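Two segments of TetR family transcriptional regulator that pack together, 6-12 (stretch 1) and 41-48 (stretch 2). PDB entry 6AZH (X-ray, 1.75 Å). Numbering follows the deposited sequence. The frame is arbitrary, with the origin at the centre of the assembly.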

ATOM      1  N   ARG A   6      22.425   4.454 -23.204  1.00 21.76           N
ATOM      2  CA  ARG A   6      22.874   3.378 -22.331  1.00 24.43           C
ATOM      3  C   ARG A   6      23.073   3.886 -20.909  1.00 21.68           C
ATOM      4  O   ARG A   6      22.711   3.198 -19.951  1.00 22.81           O
ATOM      5  CB  ARG A   6      24.158   2.733 -22.855  1.00 22.71           C
ATOM      6  CG  ARG A   6      24.635   1.537 -22.029  1.00 19.71           C
ATOM      7  CD  ARG A   6      25.635   1.952 -20.952  1.00 18.97           C
ATOM      8  NE  ARG A   6      25.913   0.876 -20.011  1.00 20.62           N
ATOM      9  CZ  ARG A   6      26.846   0.946 -19.075  1.00 24.36           C
ATOM     10  NH1 ARG A   6      27.583   2.041 -18.964  1.00 23.14           N
ATOM     11  NH2 ARG A   6      27.051  -0.081 -18.266  1.00 30.02           N
ATOM     12  N   THR A   7      23.645   5.085 -20.756  1.00 25.64           N
ATOM     13  CA  THR A   7      23.942   5.600 -19.421  1.00 22.36           C
ATOM     14  C   THR A   7      22.667   5.761 -18.600  1.00 21.03           C
ATOM     15  O   THR A   7      22.580   5.284 -17.460  1.00 21.59           O
ATOM     16  CB  THR A   7      24.676   6.932 -19.528  1.00 26.90           C
ATOM     17  OG1 THR A   7      26.005   6.688 -20.008  1.00 27.09           O
ATOM     18  CG2 THR A   7      24.735   7.617 -18.171  1.00 25.54           C
ATOM     19  N   LYS A   8      21.656   6.408 -19.181  1.00 20.78           N
ATOM     20  CA  LYS A   8      20.416   6.620 -18.444  1.00 24.86           C
ATOM     21  C   LYS A   8      19.657   5.313 -18.245  1.00 24.09           C
ATOM     22  O   LYS A   8      19.102   5.080 -17.164  1.00 19.78           O
ATOM     23  CB  LYS A   8      19.569   7.663 -19.157  1.00 26.83           C
ATOM     24  CG  LYS A   8      20.082   9.084 -18.940  1.00 26.07           C
ATOM     25  CD  LYS A   8      19.256  10.087 -19.716  1.00 34.45           C
ATOM     26  CE  LYS A   8      19.304  11.464 -19.062  1.00 32.92           C
ATOM     27  NZ  LYS A   8      20.519  12.213 -19.468  1.00 43.75           N
ATOM     28  N   LYS A   9      19.636   4.432 -19.256  1.00 23.11           N
ATOM     29  CA  LYS A   9      18.962   3.145 -19.081  1.00 22.17           C
ATOM     30  C   LYS A   9      19.625   2.308 -17.994  1.00 24.34           C
ATOM     31  O   LYS A   9      18.937   1.667 -17.191  1.00 21.69           O
ATOM     32  CB  LYS A   9      18.928   2.354 -20.393  1.00 29.73           C
ATOM     33  CG  LYS A   9      18.283   0.957 -20.241  1.00 27.82           C
ATOM     34  CD  LYS A   9      17.747   0.437 -21.576  1.00 39.12           C
ATOM     35  CE  LYS A   9      16.775  -0.730 -21.387  1.00 44.20           C
ATOM     36  NZ  LYS A   9      17.469  -1.964 -20.930  1.00 40.95           N
ATOM     37  N   ALA A  10      20.964   2.295 -17.949  1.00 16.92           N
ATOM     38  CA  ALA A  10      21.655   1.509 -16.938  1.00 20.45           C
ATOM     39  C   ALA A  10      21.379   2.053 -15.543  1.00 16.45           C
ATOM     40  O   ALA A  10      21.128   1.283 -14.610  1.00 17.77           O
ATOM     41  CB  ALA A  10      23.170   1.496 -17.219  1.00 18.34           C
ATOM     42  N   ILE A  11      21.431   3.379 -15.390  1.00 19.40           N
ATOM     43  CA  ILE A  11      21.124   4.021 -14.113  1.00 17.83           C
ATOM     44  C   ILE A  11      19.678   3.754 -13.742  1.00 18.20           C
ATOM     45  O   ILE A  11      19.365   3.401 -12.598  1.00 20.18           O
ATOM     46  CB  ILE A  11      21.411   5.532 -14.199  1.00 17.14           C
ATOM     47  CG1 ILE A  11      22.929   5.776 -14.256  1.00 21.13           C
ATOM     48  CG2 ILE A  11      20.792   6.303 -13.016  1.00 20.31           C
ATOM     49  CD1 ILE A  11      23.297   7.143 -14.731  1.00 21.38           C
ATOM     50  N   PHE A  12      18.777   3.910 -14.708  1.00 16.86           N
ATOM     51  CA  PHE A  12      17.356   3.647 -14.473  1.00 20.64           C
ATOM     52  C   PHE A  12      17.138   2.251 -13.907  1.00 20.16           C
ATOM     53  O   PHE A  12      16.527   2.084 -12.840  1.00 21.48           O
ATOM     54  CB  PHE A  12      16.586   3.831 -15.781  1.00 20.33           C
ATOM     55  CG  PHE A  12      15.111   3.488 -15.690  1.00 18.66           C
ATOM     56  CD1 PHE A  12      14.210   4.392 -15.156  1.00 19.99           C
ATOM     57  CD2 PHE A  12      14.637   2.273 -16.160  1.00 21.32           C
ATOM     58  CE1 PHE A  12      12.854   4.090 -15.080  1.00 20.85           C
ATOM     59  CE2 PHE A  12      13.271   1.953 -16.087  1.00 23.58           C
ATOM     60  CZ  PHE A  12      12.381   2.870 -15.553  1.00 22.64           C
TER
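Stretch 2, residues 41-48: GTLYYNFK

Stretch 2 brings the end of a helix, residues 41-46, which begins earlier in the chain, across the helix of stretch 1 almost at right angles: the N-to-C directions make 95°, with a signed crossing angle of -95°, and the axes approach to 10.6 Å. The contact is small. Three residues of stretch 1, T7, K8 and I11, one helical turn and its neighbour, meet four of stretch 2, and together the two sides bury 330 Å². The nearest CA pairs are T7 CA to L43 CA at 7.5 Å and K8 CA to N46 CA at 7.8 Å.

G41 makes no contact and serves the backbone, its O accepting from Y45 N at 3.0 Å. T42 is the first to touch: its CA-to-CB bond points toward stretch 1, chi1 is m, and its CG2 rests 3.9 Å from OG1 of T7, a marginal contact. L43, with both chi angles t, starts sideways, but its end comes nearer, so that its CG lies 4.0 Å from CD1 of I11, an apolar contact between two buried residues. Y44 points its CA-to-CB bond away and Y45 is out of reach; both are exposed.

At N46 the contact becomes polar. Its CA-to-CB bond points toward stretch 1 with chi1 m, and the amide divides its two ends. ND2 donates to T42 O within its own helix at 2.8 Å, with an N-H...acceptor angle of 162°, while OD1 accepts from NZ of K8 at 2.8 Å. The first bond helps fix the amide so that its oxygen is offered to the lysine. K8 starts sideways and reaches in through its long chain, chi2 and chi3 t and chi4 p; a water that accepts from K8 NZ at 2.8 Å donates to N46 O at 3.0 Å, tying the same ammonium to the backbone as well. CG2 of T7 packs 3.6 Å from N46 ND2.

F47 is the first residue to leave helical phi/psi, at -140/128, yet its N still donates to L43 O at 2.9 Å. Its CA-to-CB bond points toward stretch 1, with chi1 m. CD1 of I11 meets the ring at its edge, near the plane, 3.8 Å from CE2 of F47, and CG of K8 lies 4.2 Å from CZ of F47. The I11 methyl thus serves both L43 and F47. K48 then leaves the contact.

The rule to read here is economical: apolar contacts around one isoleucine, beside a single lysine-asparagine hydrogen bond.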

ATOM      1  N   GLY A  41      31.719   9.767 -12.620  1.00 19.26           N
ATOM      2  CA  GLY A  41      31.765  11.083 -13.243  1.00 22.85           C
ATOM      3  C   GLY A  41      30.719  11.253 -14.329  1.00 20.63           C
ATOM      4  O   GLY A  41      30.143  12.333 -14.490  1.00 20.55           O
ATOM      5  N   THR A  42      30.459  10.186 -15.088  1.00 17.35           N
ATOM      6  CA  THR A  42      29.429  10.229 -16.122  1.00 17.52           C
ATOM      7  C   THR A  42      28.035  10.229 -15.501  1.00 19.01           C
ATOM      8  O   THR A  42      27.126  10.908 -15.998  1.00 22.08           O
ATOM      9  CB  THR A  42      29.634   9.052 -17.078  1.00 19.92           C
ATOM     10  OG1 THR A  42      30.908   9.205 -17.732  1.00 22.74           O
ATOM     11  CG2 THR A  42      28.530   8.982 -18.148  1.00 22.78           C
ATOM     12  N   LEU A  43      27.848   9.488 -14.403  1.00 19.98           N
ATOM     13  CA  LEU A  43      26.583   9.588 -13.676  1.00 17.06           C
ATOM     14  C   LEU A  43      26.323  11.031 -13.270  1.00 19.56           C
ATOM     15  O   LEU A  43      25.246  11.576 -13.523  1.00 19.09           O
ATOM     16  CB  LEU A  43      26.571   8.671 -12.449  1.00 18.71           C
ATOM     17  CG  LEU A  43      25.269   8.717 -11.612  1.00 22.98           C
ATOM     18  CD1 LEU A  43      25.010   7.391 -10.908  1.00 18.63           C
ATOM     19  CD2 LEU A  43      25.242   9.851 -10.570  1.00 21.28           C
ATOM     20  N   TYR A  44      27.305  11.668 -12.627  1.00 18.48           N
ATOM     21  CA  TYR A  44      27.078  13.016 -12.136  1.00 17.40           C
ATOM     22  C   TYR A  44      26.954  14.029 -13.266  1.00 20.17           C
ATOM     23  O   TYR A  44      26.360  15.094 -13.064  1.00 21.54           O
ATOM     24  CB  TYR A  44      28.208  13.412 -11.179  1.00 16.39           C
ATOM     25  CG  TYR A  44      28.031  12.930  -9.747  1.00 21.03           C
ATOM     26  CD1 TYR A  44      26.909  13.293  -8.993  1.00 18.08           C
ATOM     27  CD2 TYR A  44      28.997  12.139  -9.144  1.00 18.70           C
ATOM     28  CE1 TYR A  44      26.768  12.876  -7.673  1.00 17.73           C
ATOM     29  CE2 TYR A  44      28.874  11.718  -7.824  1.00 21.71           C
ATOM     30  CZ  TYR A  44      27.755  12.076  -7.099  1.00 19.99           C
ATOM     31  OH  TYR A  44      27.635  11.640  -5.802  1.00 20.67           O
ATOM     32  N   TYR A  45      27.483  13.718 -14.455  1.00 20.77           N
ATOM     33  CA  TYR A  45      27.237  14.579 -15.603  1.00 22.96           C
ATOM     34  C   TYR A  45      25.757  14.593 -15.966  1.00 27.78           C
ATOM     35  O   TYR A  45      25.254  15.590 -16.495  1.00 25.42           O
ATOM     36  CB  TYR A  45      28.073  14.116 -16.793  1.00 24.40           C
ATOM     37  CG  TYR A  45      27.965  15.022 -17.997  1.00 36.94           C
ATOM     38  CD1 TYR A  45      27.131  14.698 -19.061  1.00 37.39           C
ATOM     39  CD2 TYR A  45      28.692  16.207 -18.068  1.00 38.68           C
ATOM     40  CE1 TYR A  45      27.022  15.526 -20.164  1.00 45.40           C
ATOM     41  CE2 TYR A  45      28.589  17.042 -19.170  1.00 44.05           C
ATOM     42  CZ  TYR A  45      27.753  16.695 -20.212  1.00 46.09           C
ATOM     43  OH  TYR A  45      27.643  17.515 -21.310  1.00 57.44           O
ATOM     44  N   ASN A  46      25.047  13.510 -15.667  1.00 22.03           N
ATOM     45  CA  ASN A  46      23.642  13.352 -16.026  1.00 25.60           C
ATOM     46  C   ASN A  46      22.680  13.683 -14.891  1.00 22.78           C
ATOM     47  O   ASN A  46      21.579  14.182 -15.156  1.00 23.88           O
ATOM     48  CB  ASN A  46      23.388  11.913 -16.492  1.00 25.61           C
ATOM     49  CG  ASN A  46      23.924  11.651 -17.889  1.00 24.83           C
ATOM     50  OD1 ASN A  46      23.218  11.853 -18.875  1.00 28.69           O
ATOM     51  ND2 ASN A  46      25.169  11.190 -17.980  1.00 21.94           N
ATOM     52  N   PHE A  47      23.071  13.418 -13.646  1.00 22.20           N
ATOM     53  CA  PHE A  47      22.216  13.581 -12.474  1.00 23.28           C
ATOM     54  C   PHE A  47      23.040  14.170 -11.341  1.00 22.32           C
ATOM     55  O   PHE A  47      24.097  13.627 -11.009  1.00 25.68           O
ATOM     56  CB  PHE A  47      21.633  12.235 -12.031  1.00 21.20           C
ATOM     57  CG  PHE A  47      20.816  11.550 -13.085  1.00 21.49           C
ATOM     58  CD1 PHE A  47      19.550  12.007 -13.399  1.00 22.74           C
ATOM     59  CD2 PHE A  47      21.310  10.439 -13.753  1.00 21.33           C
ATOM     60  CE1 PHE A  47      18.786  11.381 -14.389  1.00 23.14           C
ATOM     61  CE2 PHE A  47      20.546   9.797 -14.735  1.00 22.05           C
ATOM     62  CZ  PHE A  47      19.286  10.267 -15.042  1.00 18.49           C
ATOM     63  N   LYS A  48      22.556  15.262 -10.741  1.00 21.23           N
ATOM     64  CA  LYS A  48      23.320  15.952  -9.702  1.00 20.72           C
ATOM     65  C   LYS A  48      23.280  15.250  -8.355  1.00 19.21           C
ATOM     66  O   LYS A  48      24.153  15.505  -7.521  1.00 21.43           O
ATOM     67  CB  LYS A  48      22.798  17.380  -9.518  1.00 28.14           C
ATOM     68  CG  LYS A  48      23.001  18.299 -10.713  1.00 30.79           C
ATOM     69  CD  LYS A  48      22.605  19.730 -10.361  1.00 39.26           C
ATOM     70  CE  LYS A  48      21.863  20.411 -11.508  1.00 51.11           C
ATOM     71  NZ  LYS A  48      22.778  20.755 -12.638  1.00 48.12           N
TER
HETATM   72  O   HOH W   1      20.359  14.548 -17.850  1.00 41.14           O